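Local coordinates for amidohydrolase (PDB 2I5G), which probably acts as a metal-dependent dipeptidase of the M19 (membrane dipeptidase) family, at residues A[135-140]-A[166-171]; A[214-219]-A[273-278]. The protein carries 2 engineered substitutions. One frame throughout, in Å; residues are numbered along the deposited sequence.

Interaction 1 (A[135-140]-A[166-171]); sequences GGLSGF and EEVILE
Leu137 meets Glu167 and Val168 where the loop entering helix 139-151 runs beside helix 162-171, two helices that lie outside the strands in this TIM-barrel protein of the M19 family. The contact has a polar and an apolar half. In the polar half the carboxylate of Glu167 lies against the backbone of the loop. Its OE1 accepts a weak, bent hydrogen bond from Leu137 N (2.9 Å, 132° at the hydrogen), while OE2 lies 3.2 Å from Gly136 CA. Glu167 reaches this place with CG anti to its carbonyl carbon (chi1 -71°) and an extended chain beyond. Its CB packs on Leu137 CB at 3.7 Å, so the aliphatic base of the glutamate belongs to the apolar half. There both methyls of Leu137, CD1 and CD2, lie 4.1 Å from Val168 CG2.

The stronger partner of Glu167 is Arg133 of the second subunit, whose NH1 forms a salt bridge with OE1. One carboxylate thus ties the loop to its neighbouring helix and also takes part in the subunit interface, which would probably favour its charged form. Gly136, at a positive phi of 97°, brings its backbone close to the carboxylate without a side chain in between. Farther along, Glu171 OE1 forms a salt bridge with Arg142 NH2 on helix 139-151, a direct tie between the two helices. One residue beyond Leu137, Ser138 is the N-cap of helix 139-151, and the entry of the loop into the helix is fixed by its OG, which caps Gly141 N and also bonds Leu125 O.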
ATOM      1  N   GLY A 135      -9.639  -0.048   6.795  1.00 23.00           N
ATOM      2  CA  GLY A 135     -10.443  -0.263   5.599  1.00 21.10           C
ATOM      3  C   GLY A 135     -10.805  -1.703   5.264  1.00 21.34           C
ATOM      4  O   GLY A 135     -11.588  -1.950   4.348  1.00 22.45           O
ATOM      5  N   GLY A 136     -10.243  -2.658   5.998  1.00  9.11           N
ATOM      6  CA  GLY A 136     -10.535  -4.053   5.739  1.00  6.38           C
ATOM      7  C   GLY A 136      -9.474  -4.686   4.869  1.00  6.87           C
ATOM      8  O   GLY A 136      -8.548  -4.008   4.413  1.00  6.81           O
ATOM      9  N   LEU A 137      -9.606  -5.989   4.642  1.00  9.13           N
ATOM     10  CA  LEU A 137      -8.667  -6.738   3.814  1.00  9.45           C
ATOM     11  C   LEU A 137      -8.888  -6.370   2.346  1.00  9.50           C
ATOM     12  O   LEU A 137     -10.009  -6.468   1.830  1.00 10.29           O
ATOM     13  CB  LEU A 137      -8.886  -8.236   4.020  1.00 13.17           C
ATOM     14  CG  LEU A 137      -7.937  -9.168   3.274  1.00 15.42           C
ATOM     15  CD1 LEU A 137      -6.496  -8.854   3.655  1.00 14.77           C
ATOM     16  CD2 LEU A 137      -8.284 -10.605   3.609  1.00 14.49           C
ATOM     17  N   SER A 138      -7.823  -5.946   1.674  1.00  6.67           N
ATOM     18  CA  SER A 138      -7.938  -5.543   0.274  1.00  6.22           C
ATOM     19  C   SER A 138      -7.994  -6.762  -0.630  1.00  5.21           C
ATOM     20  O   SER A 138      -7.797  -7.883  -0.172  1.00  4.00           O
ATOM     21  CB  SER A 138      -6.748  -4.667  -0.138  1.00 11.22           C
ATOM     22  OG  SER A 138      -5.619  -5.456  -0.474  1.00 11.90           O
ATOM     23  N   GLY A 139      -8.267  -6.537  -1.914  1.00  6.11           N
ATOM     24  CA  GLY A 139      -8.319  -7.639  -2.853  1.00  5.29           C
ATOM     25  C   GLY A 139      -6.966  -8.326  -2.915  1.00  6.39           C
ATOM     26  O   GLY A 139      -6.872  -9.548  -2.758  1.00  5.95           O
ATOM     27  N   PHE A 140      -5.913  -7.535  -3.138  1.00  8.67           N
ATOM     28  CA  PHE A 140      -4.552  -8.055  -3.213  1.00  7.68           C
ATOM     29  C   PHE A 140      -4.231  -8.850  -1.946  1.00  8.34           C
ATOM     30  O   PHE A 140      -3.535  -9.870  -1.991  1.00  7.88           O
ATOM     31  CB  PHE A 140      -3.566  -6.904  -3.374  1.00  3.15           C
ATOM     32  CG  PHE A 140      -2.153  -7.343  -3.614  1.00  3.57           C
ATOM     33  CD1 PHE A 140      -1.806  -8.019  -4.779  1.00  4.99           C
ATOM     34  CD2 PHE A 140      -1.157  -7.067  -2.681  1.00  4.20           C
ATOM     35  CE1 PHE A 140      -0.484  -8.414  -5.013  1.00  5.35           C
ATOM     36  CE2 PHE A 140       0.171  -7.460  -2.908  1.00  4.21           C
ATOM     37  CZ  PHE A 140       0.503  -8.133  -4.075  1.00  4.49           C
ATOM     38  N   GLU A 166     -10.402  -9.541  11.178  1.00 20.09           N
ATOM     39  CA  GLU A 166     -11.500 -10.492  11.081  1.00 20.60           C
ATOM     40  C   GLU A 166     -11.597 -11.152   9.712  1.00 19.99           C
ATOM     41  O   GLU A 166     -11.869 -12.346   9.616  1.00 21.62           O
ATOM     42  CB  GLU A 166     -12.833  -9.827  11.409  1.00 50.25           C
ATOM     43  CG  GLU A 166     -13.983 -10.826  11.410  1.00 55.19           C
ATOM     44  CD  GLU A 166     -15.325 -10.192  11.704  1.00 58.52           C
ATOM     45  OE1 GLU A 166     -15.448  -9.517  12.754  1.00 61.09           O
ATOM     46  OE2 GLU A 166     -16.258 -10.376  10.888  1.00 57.85           O
ATOM     47  N   GLU A 167     -11.382 -10.378   8.654  1.00 11.41           N
ATOM     48  CA  GLU A 167     -11.452 -10.920   7.300  1.00  9.42           C
ATOM     49  C   GLU A 167     -10.372 -11.973   7.101  1.00  7.34           C
ATOM     50  O   GLU A 167     -10.609 -13.012   6.487  1.00  5.12           O
ATOM     51  CB  GLU A 167     -11.305  -9.795   6.273  1.00 31.95           C
ATOM     52  CG  GLU A 167     -12.524  -8.887   6.203  1.00 34.94           C
ATOM     53  CD  GLU A 167     -12.294  -7.630   5.384  1.00 38.15           C
ATOM     54  OE1 GLU A 167     -11.899  -7.738   4.209  1.00 41.20           O
ATOM     55  OE2 GLU A 167     -12.516  -6.524   5.916  1.00 41.44           O
ATOM     56  N   VAL A 168      -9.189 -11.710   7.641  1.00 11.76           N
ATOM     57  CA  VAL A 168      -8.080 -12.650   7.526  1.00 12.87           C
ATOM     58  C   VAL A 168      -8.394 -13.969   8.243  1.00 14.88           C
ATOM     59  O   VAL A 168      -8.080 -15.048   7.741  1.00 16.14           O
ATOM     60  CB  VAL A 168      -6.769 -12.036   8.103  1.00  3.86           C
ATOM     61  CG1 VAL A 168      -5.653 -13.082   8.134  1.00  1.14           C
ATOM     62  CG2 VAL A 168      -6.347 -10.847   7.255  1.00  1.33           C
ATOM     63  N   ILE A 169      -9.015 -13.892   9.414  1.00 28.00           N
ATOM     64  CA  ILE A 169      -9.346 -15.108  10.150  1.00 30.04           C
ATOM     65  C   ILE A 169     -10.349 -15.950   9.362  1.00 31.34           C
ATOM     66  O   ILE A 169     -10.278 -17.183   9.351  1.00 34.33           O
ATOM     67  CB  ILE A 169      -9.958 -14.787  11.535  1.00 11.23           C
ATOM     68  CG1 ILE A 169      -8.954 -13.994  12.379  1.00  9.80           C
ATOM     69  CG2 ILE A 169     -10.357 -16.089  12.239  1.00  8.77           C
ATOM     70  CD1 ILE A 169      -9.502 -13.512  13.700  1.00  6.09           C
ATOM     71  N   LEU A 170     -11.279 -15.269   8.703  1.00 13.96           N
ATOM     72  CA  LEU A 170     -12.321 -15.918   7.920  1.00 13.54           C
ATOM     73  C   LEU A 170     -11.835 -16.424   6.562  1.00 14.89           C
ATOM     74  O   LEU A 170     -12.440 -17.315   5.978  1.00 16.22           O
ATOM     75  CB  LEU A 170     -13.472 -14.929   7.715  1.00 11.19           C
ATOM     76  CG  LEU A 170     -14.793 -15.062   8.485  1.00  8.95           C
ATOM     77  CD1 LEU A 170     -14.598 -15.756   9.820  1.00  7.69           C
ATOM     78  CD2 LEU A 170     -15.378 -13.670   8.667  1.00  6.25           C
ATOM     79  N   GLU A 171     -10.736 -15.861   6.070  1.00 18.93           N
ATOM     80  CA  GLU A 171     -10.187 -16.224   4.764  1.00 20.17           C
ATOM     81  C   GLU A 171      -9.137 -17.337   4.767  1.00 20.43           C
ATOM     82  O   GLU A 171      -9.109 -18.164   3.857  1.00 20.22           O
ATOM     83  CB  GLU A 171      -9.615 -14.962   4.099  1.00 39.65           C
ATOM     84  CG  GLU A 171      -8.675 -15.176   2.911  1.00 42.37           C
ATOM     85  CD  GLU A 171      -9.392 -15.555   1.630  1.00 45.44           C
ATOM     86  OE1 GLU A 171     -10.367 -14.867   1.260  1.00 45.21           O
ATOM     87  OE2 GLU A 171      -8.968 -16.536   0.984  1.00 45.87           O
TER

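Interaction 2 (A[214-219]-A[273-278]); sequences APFLKK and TNFGKI
Pro215 and Phe275 make the main apolar contact between the two loops. The proline ring leads with its outer carbon, CG, which lies 3.7 Å from Phe275 CB; the touch is therefore at the root of the phenylalanine side chain and at its backbone. The same CG is 3.8 Å from Phe275 O, and Pro215 CB is 4.2 Å from that oxygen. Ile278 approaches the proline more loosely, with its CD1 4.6 Å from Pro215 CG.

Between aromatic rings the contact is slighter. Phe216 CZ approaches Phe275 CE1 to 4.2 Å, the two rings meeting obliquely. Phe275 carries its CG anti to the carbonyl carbon (chi1 -58°), which turns CE1 toward Phe216 CZ while the proline CG remains obliquely beside the near end of the ring. Phe213 adds an edge-to-face contact with Phe275 and also meets Phe216, so the three phenylalanines form a small aromatic cluster. Helix 256-263 packs on Phe275 through Phe259 and Thr263, and His189 meets the ring of Phe216.

In the TIM-barrel fold, residues 214-219 lie between strand 207-210 and helix 225-239, and residues 273-278 in the loop from helix 256-263 to helix 291-299.

Within 214-219 one backbone hydrogen bond, from Leu217 N to Ala214 O (2.8 Å), closes the short 3-10 turn 214-216, and this turn presents Pro215 to Phe275. On the other side Gly276, with a positive phi of 95°, turns the chain between Phe275 and Ile278.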
ATOM      1  N   ALA A 214       5.208  -3.224  28.484  1.00 18.93           N
ATOM      2  CA  ALA A 214       4.784  -2.258  29.497  1.00 18.12           C
ATOM      3  C   ALA A 214       3.599  -1.379  29.099  1.00 18.22           C
ATOM      4  O   ALA A 214       2.542  -1.424  29.734  1.00 18.74           O
ATOM      5  CB  ALA A 214       5.969  -1.386  29.905  1.00 24.36           C
ATOM      6  N   PRO A 215       3.756  -0.571  28.039  1.00 20.51           N
ATOM      7  CA  PRO A 215       2.700   0.325  27.556  1.00 20.25           C
ATOM      8  C   PRO A 215       1.292  -0.272  27.522  1.00 20.57           C
ATOM      9  O   PRO A 215       0.314   0.418  27.834  1.00 21.87           O
ATOM     10  CB  PRO A 215       3.189   0.697  26.159  1.00 34.12           C
ATOM     11  CG  PRO A 215       4.664   0.732  26.335  1.00 35.32           C
ATOM     12  CD  PRO A 215       4.925  -0.519  27.142  1.00 34.98           C
ATOM     13  N   PHE A 216       1.194  -1.550  27.155  1.00  9.26           N
ATOM     14  CA  PHE A 216      -0.103  -2.222  27.040  1.00  7.97           C
ATOM     15  C   PHE A 216      -0.589  -2.977  28.283  1.00  6.57           C
ATOM     16  O   PHE A 216      -1.607  -3.655  28.236  1.00  5.48           O
ATOM     17  CB  PHE A 216      -0.083  -3.188  25.840  1.00 21.70           C
ATOM     18  CG  PHE A 216       0.644  -2.655  24.622  1.00 20.94           C
ATOM     19  CD1 PHE A 216       0.604  -1.298  24.293  1.00 20.51           C
ATOM     20  CD2 PHE A 216       1.365  -3.516  23.801  1.00 20.03           C
ATOM     21  CE1 PHE A 216       1.272  -0.813  23.169  1.00 18.72           C
ATOM     22  CE2 PHE A 216       2.035  -3.034  22.673  1.00 20.49           C
ATOM     23  CZ  PHE A 216       1.987  -1.678  22.361  1.00 19.25           C
ATOM     24  N   LEU A 217       0.133  -2.863  29.391  1.00 17.58           N
ATOM     25  CA  LEU A 217      -0.262  -3.549  30.620  1.00 16.97           C
ATOM     26  C   LEU A 217      -1.082  -2.638  31.518  1.00 16.58           C
ATOM     27  O   LEU A 217      -0.861  -1.427  31.551  1.00 16.05           O
ATOM     28  CB  LEU A 217       0.978  -4.048  31.367  1.00 16.48           C
ATOM     29  CG  LEU A 217       1.663  -5.263  30.729  1.00 15.63           C
ATOM     30  CD1 LEU A 217       3.070  -5.396  31.277  1.00 16.74           C
ATOM     31  CD2 LEU A 217       0.843  -6.531  30.999  1.00 11.88           C
ATOM     32  N   LYS A 218      -2.032  -3.223  32.241  1.00 15.67           N
ATOM     33  CA  LYS A 218      -2.892  -2.452  33.130  1.00 16.04           C
ATOM     34  C   LYS A 218      -2.102  -1.566  34.095  1.00 16.17           C
ATOM     35  O   LYS A 218      -2.478  -0.415  34.329  1.00 15.96           O
ATOM     36  CB  LYS A 218      -3.808  -3.376  33.932  1.00 33.17           C
ATOM     37  CG  LYS A 218      -4.722  -2.618  34.888  1.00 37.89           C
ATOM     38  CD  LYS A 218      -5.534  -3.551  35.766  1.00 40.13           C
ATOM     39  CE  LYS A 218      -6.376  -2.768  36.752  1.00 42.12           C
ATOM     40  NZ  LYS A 218      -7.113  -3.669  37.684  1.00 45.37           N
ATOM     41  N   LYS A 219      -1.017  -2.093  34.653  1.00 14.60           N
ATOM     42  CA  LYS A 219      -0.210  -1.319  35.586  1.00 15.05           C
ATOM     43  C   LYS A 219       1.010  -0.663  34.943  1.00 14.38           C
ATOM     44  O   LYS A 219       1.685   0.145  35.572  1.00 14.62           O
ATOM     45  CB  LYS A 219       0.228  -2.186  36.764  1.00 40.04           C
ATOM     46  CG  LYS A 219      -0.927  -2.678  37.636  1.00 42.31           C
ATOM     47  CD  LYS A 219      -0.483  -2.900  39.077  1.00 44.10           C
ATOM     48  CE  LYS A 219       0.728  -3.815  39.163  1.00 46.13           C
ATOM     49  NZ  LYS A 219       1.313  -3.849  40.535  1.00 50.01           N
ATOM     50  N   THR A 273       2.268   7.143  17.744  1.00 14.43           N
ATOM     51  CA  THR A 273       2.035   6.953  19.169  1.00 15.16           C
ATOM     52  C   THR A 273       3.290   7.276  19.968  1.00 14.99           C
ATOM     53  O   THR A 273       4.324   7.647  19.409  1.00 14.01           O
ATOM     54  CB  THR A 273       1.634   5.486  19.472  1.00 29.74           C
ATOM     55  OG1 THR A 273       1.106   5.392  20.797  1.00 31.02           O
ATOM     56  CG2 THR A 273       2.849   4.568  19.368  1.00 27.99           C
ATOM     57  N   ASN A 274       3.176   7.136  21.284  1.00 18.86           N
ATOM     58  CA  ASN A 274       4.287   7.368  22.197  1.00 19.93           C
ATOM     59  C   ASN A 274       4.166   6.332  23.301  1.00 18.73           C
ATOM     60  O   ASN A 274       3.218   6.362  24.083  1.00 18.52           O
ATOM     61  CB  ASN A 274       4.235   8.782  22.778  1.00 45.52           C
ATOM     62  CG  ASN A 274       5.388   9.063  23.736  1.00 49.50           C
ATOM     63  OD1 ASN A 274       6.540   8.704  23.474  1.00 49.91           O
ATOM     64  ND2 ASN A 274       5.080   9.721  24.850  1.00 51.36           N
ATOM     65  N   PHE A 275       5.117   5.403  23.344  1.00 27.43           N
ATOM     66  CA  PHE A 275       5.106   4.345  24.348  1.00 27.34           C
ATOM     67  C   PHE A 275       5.491   4.861  25.719  1.00 27.84           C
ATOM     68  O   PHE A 275       4.887   4.495  26.722  1.00 29.85           O
ATOM     69  CB  PHE A 275       6.087   3.224  23.983  1.00 18.60           C
ATOM     70  CG  PHE A 275       5.826   2.579  22.654  1.00 17.39           C
ATOM     71  CD1 PHE A 275       4.530   2.278  22.245  1.00 17.44           C
ATOM     72  CD2 PHE A 275       6.889   2.216  21.830  1.00 17.35           C
ATOM     73  CE1 PHE A 275       4.296   1.623  21.037  1.00 15.03           C
ATOM     74  CE2 PHE A 275       6.665   1.562  20.622  1.00 16.80           C
ATOM     75  CZ  PHE A 275       5.365   1.265  20.227  1.00 16.59           C
ATOM     76  N   GLY A 276       6.503   5.718  25.752  1.00 19.21           N
ATOM     77  CA  GLY A 276       6.984   6.240  27.011  1.00 18.83           C
ATOM     78  C   GLY A 276       8.143   5.358  27.445  1.00 19.24           C
ATOM     79  O   GLY A 276       8.731   4.656  26.623  1.00 18.64           O
ATOM     80  N   LYS A 277       8.471   5.387  28.731  1.00 26.09           N
ATOM     81  CA  LYS A 277       9.558   4.583  29.274  1.00 26.88           C
ATOM     82  C   LYS A 277       9.331   3.099  28.984  1.00 26.69           C
ATOM     83  O   LYS A 277       8.211   2.602  29.102  1.00 26.51           O
ATOM     84  CB  LYS A 277       9.649   4.798  30.786  1.00 54.17           C
ATOM     85  CG  LYS A 277       9.803   6.257  31.190  1.00 58.25           C
ATOM     86  CD  LYS A 277       8.838   6.657  32.322  1.00 59.41           C
ATOM     87  CE  LYS A 277       7.382   6.805  31.847  1.00 58.16           C
ATOM     88  NZ  LYS A 277       6.725   5.523  31.456  1.00 56.69           N
ATOM     89  N   ILE A 278      10.395   2.397  28.606  1.00 28.11           N
ATOM     90  CA  ILE A 278      10.299   0.971  28.314  1.00 27.90           C
ATOM     91  C   ILE A 278      10.834   0.172  29.498  1.00 26.82           C
ATOM     92  O   ILE A 278      12.039  -0.003  29.663  1.00 26.41           O
ATOM     93  CB  ILE A 278      11.105   0.589  27.037  1.00 25.85           C
ATOM     94  CG1 ILE A 278      10.630   1.415  25.837  1.00 24.75           C
ATOM     95  CG2 ILE A 278      10.921  -0.894  26.733  1.00 24.26           C
ATOM     96  CD1 ILE A 278       9.163   1.197  25.474  1.00 25.51           C
TER

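How the interactions relate
Both contacts lie well out from the middle of the subunit, their centres about 20 Å (interaction 1) and 18 Å (interaction 2) from the centre of the chain. They are separate: their centres are 29 Å apart and their nearest atoms about 18 Å, and they follow one another along the chain. Interaction 1 adjoins the second subunit, whereas no other chain of the assembly touches the segments of interaction 2. In TIM-barrel enzymes the loops that follow the strands generally surround the active site; segment 214-219 follows strand 207-210 and so probably lies at that end, with 273-278 packing on it from the connection between helices 256-263 and 291-299.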